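Local coordinates for protein transcriptional regulator Tm0710 (Thermotoga maritima, PDB 2A61) that probably binds DNA and regulates transcription as a MarR-family winged helix-turn-helix protein, at residues K48-L53 with Y89-T94. Residues are numbered along the deposited sequence; the frame is centred on the assembly and turned at random.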
loop_
_atom_site.group_PDB
_atom_site.type_symbol
_atom_site.label_atom_id
_atom_site.label_comp_id
_atom_site.label_asym_id
_atom_site.label_seq_id
_atom_site.Cartn_x
_atom_site.Cartn_y
_atom_site.Cartn_z
ATOM N N LYS A 48 -16.497 -0.193 -10.101
ATOM C CA LYS A 48 -15.433 0.433 -10.831
ATOM C C LYS A 48 -15.517 0.008 -12.293
ATOM O O LYS A 48 -15.756 -1.181 -12.609
ATOM C CB LYS A 48 -14.054 0.067 -10.248
ATOM C CG LYS A 48 -13.776 0.537 -8.872
ATOM C CD LYS A 48 -13.681 2.098 -8.868
ATOM C CE LYS A 48 -13.322 2.651 -7.500
ATOM N NZ LYS A 48 -13.174 4.159 -7.532
ATOM N N ARG A 49 -15.280 0.980 -13.186
ATOM C CA ARG A 49 -15.172 0.666 -14.625
ATOM C C ARG A 49 -13.810 0.008 -14.862
ATOM O O ARG A 49 -12.870 0.250 -14.096
ATOM C CB ARG A 49 -15.256 1.963 -15.470
ATOM C CG ARG A 49 -16.485 2.848 -15.135
ATOM C CD ARG A 49 -16.499 4.108 -15.992
ATOM N NE ARG A 49 -17.733 4.906 -15.788
ATOM C CZ ARG A 49 -18.853 4.732 -16.489
ATOM N NH1 ARG A 49 -18.937 3.766 -17.393
ATOM N NH2 ARG A 49 -19.921 5.509 -16.273
ATOM N N PRO A 50 -13.689 -0.797 -15.937
ATOM C CA PRO A 50 -12.415 -1.438 -16.232
ATOM C C PRO A 50 -11.284 -0.440 -16.461
ATOM O O PRO A 50 -10.191 -0.687 -16.024
ATOM C CB PRO A 50 -12.706 -2.238 -17.514
ATOM C CG PRO A 50 -14.144 -2.430 -17.523
ATOM C CD PRO A 50 -14.748 -1.210 -16.889
ATOM N N GLY A 51 -11.555 0.688 -17.133
ATOM C CA GLY A 51 -10.601 1.789 -17.251
ATOM C C GLY A 51 -10.110 2.380 -15.945
ATOM O O GLY A 51 -8.948 2.718 -15.854
ATOM N N GLU A 52 -10.993 2.532 -14.948
ATOM C CA GLU A 52 -10.616 3.026 -13.610
ATOM C C GLU A 52 -9.678 2.053 -12.861
ATOM O O GLU A 52 -8.748 2.460 -12.145
ATOM C CB GLU A 52 -11.878 3.261 -12.773
ATOM C CG GLU A 52 -12.755 4.437 -13.333
ATOM C CD GLU A 52 -14.124 4.617 -12.650
ATOM O OE1 GLU A 52 -14.631 3.663 -12.048
ATOM O OE2 GLU A 52 -14.738 5.723 -12.778
ATOM N N LEU A 53 -9.913 0.761 -13.019
ATOM C CA LEU A 53 -9.014 -0.262 -12.454
ATOM C C LEU A 53 -7.620 -0.215 -13.097
ATOM O O LEU A 53 -6.618 -0.378 -12.417
ATOM C CB LEU A 53 -9.633 -1.661 -12.593
ATOM C CG LEU A 53 -10.938 -1.910 -11.820
ATOM C CD1 LEU A 53 -11.474 -3.378 -12.101
ATOM C CD2 LEU A 53 -10.727 -1.688 -10.330
ATOM N N TYR A 89 -19.756 -1.171 -18.674
ATOM C CA TYR A 89 -20.164 -1.960 -17.510
ATOM C C TYR A 89 -19.292 -1.630 -16.292
ATOM O O TYR A 89 -18.243 -1.016 -16.431
ATOM C CB TYR A 89 -20.103 -3.480 -17.811
ATOM C CG TYR A 89 -18.717 -4.013 -18.066
ATOM C CD1 TYR A 89 -17.947 -4.552 -17.034
ATOM C CD2 TYR A 89 -18.173 -4.001 -19.353
ATOM C CE1 TYR A 89 -16.672 -5.061 -17.285
ATOM C CE2 TYR A 89 -16.926 -4.509 -19.611
ATOM C CZ TYR A 89 -16.168 -5.037 -18.577
ATOM O OH TYR A 89 -14.908 -5.540 -18.868
ATOM N N PHE A 90 -19.720 -2.065 -15.114
ATOM C CA PHE A 90 -18.973 -1.862 -13.874
ATOM C C PHE A 90 -18.678 -3.224 -13.295
ATOM O O PHE A 90 -19.479 -4.157 -13.453
ATOM C CB PHE A 90 -19.771 -1.070 -12.811
ATOM C CG PHE A 90 -20.002 0.402 -13.160
ATOM C CD1 PHE A 90 -19.139 1.394 -12.693
ATOM C CD2 PHE A 90 -21.107 0.775 -13.926
ATOM C CE1 PHE A 90 -19.380 2.765 -13.000
ATOM C CE2 PHE A 90 -21.343 2.128 -14.230
ATOM C CZ PHE A 90 -20.476 3.100 -13.759
ATOM N N LEU A 91 -17.521 -3.338 -12.638
ATOM C CA LEU A 91 -17.225 -4.503 -11.805
ATOM C C LEU A 91 -17.655 -4.245 -10.382
ATOM O O LEU A 91 -17.355 -3.177 -9.816
ATOM C CB LEU A 91 -15.722 -4.878 -11.891
ATOM C CG LEU A 91 -15.538 -5.213 -13.397
ATOM C CD1 LEU A 91 -14.302 -4.642 -14.053
ATOM C CD2 LEU A 91 -15.823 -6.676 -13.707
ATOM N N VAL A 92 -18.375 -5.199 -9.817
ATOM C CA VAL A 92 -18.868 -5.086 -8.447
ATOM C C VAL A 92 -18.434 -6.310 -7.639
ATOM O O VAL A 92 -18.182 -7.354 -8.188
ATOM C CB VAL A 92 -20.404 -4.892 -8.362
ATOM C CG1 VAL A 92 -20.823 -3.500 -8.955
ATOM C CG2 VAL A 92 -21.137 -5.926 -9.131
ATOM N N ILE A 93 -18.378 -6.172 -6.320
ATOM C CA ILE A 93 -17.866 -7.251 -5.480
ATOM C C ILE A 93 -19.028 -8.152 -5.064
ATOM O O ILE A 93 -20.172 -7.697 -4.937
ATOM C CB ILE A 93 -17.112 -6.665 -4.240
ATOM C CG1 ILE A 93 -16.210 -7.691 -3.540
ATOM C CG2 ILE A 93 -18.100 -5.979 -3.252
ATOM C CD1 ILE A 93 -15.114 -7.076 -2.610
ATOM N N THR A 94 -18.732 -9.420 -4.843
ATOM C CA THR A 94 -19.709 -10.376 -4.336
ATOM C C THR A 94 -19.505 -10.565 -2.825
ATOM O O THR A 94 -18.538 -10.069 -2.265
ATOM C CB THR A 94 -19.537 -11.774 -5.006
ATOM O OG1 THR A 94 -18.229 -12.261 -4.742
ATOM C CG2 THR A 94 -19.705 -11.708 -6.514
HETATM O O HOH W 1 -17.330 1.252 -17.857
#
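Lys-48 and Leu-91 form a single antiparallel hydrogen-bonded pair, the point where the winged helix-turn-helix domain ties its wing to the start of helix 50-57. Strand 88-93 and strand 77-82 make the two-stranded wing of the MarR fold. Lys-48 N donates to Leu-91 O (3.1 Å), and Leu-91 N to Lys-48 O (2.8 Å).

Arg-49 is the N-cap residue of the helix. Its CG is anti to the carbonyl carbon (chi1 -52°), and the chain runs extended from CG to NE. CG lies 3.6 Å from Phe-90 CE1. Farther out, Phe-90 CZ sits over the centre of one guanidinium face, 3.5 Å above the plane. The two flat groups are 45° apart, so this is not a parallel stack. Arg-49 NH1 forms a salt bridge with Asp-82 on the other wing strand, and a water links NH1 to Tyr-89 O. NH1 is thus held by an acid and a water on the wing, while Phe-90 touches the face. At the helix start, Arg-49 N donates to Glu-52 OE1, which it meets from above the carboxylate plane.

Pro-50 CD lies over one face of the Tyr-89 ring. Pro-50 CG comes closer to the ring, near its hydroxyl end, 3.5 Å from Tyr-89 CZ. The CB of Tyr-89 points away from segment 48-53. Its CG stands between the backbone N and the carbonyl carbon (chi1 66°), and the ring comes back to Pro-50. The same tyrosine makes a cation-pi contact with Arg-79 of the neighbouring strand.

Leu-91 is buried. With Leu-53 it touches Val-68 of helix 61-73, so the wing, helix 50-57 and helix 61-73 meet here. The two leucines cross obliquely and touch through one methyl each, Leu-53 CD1 to Leu-91 CD1 at 3.7 Å.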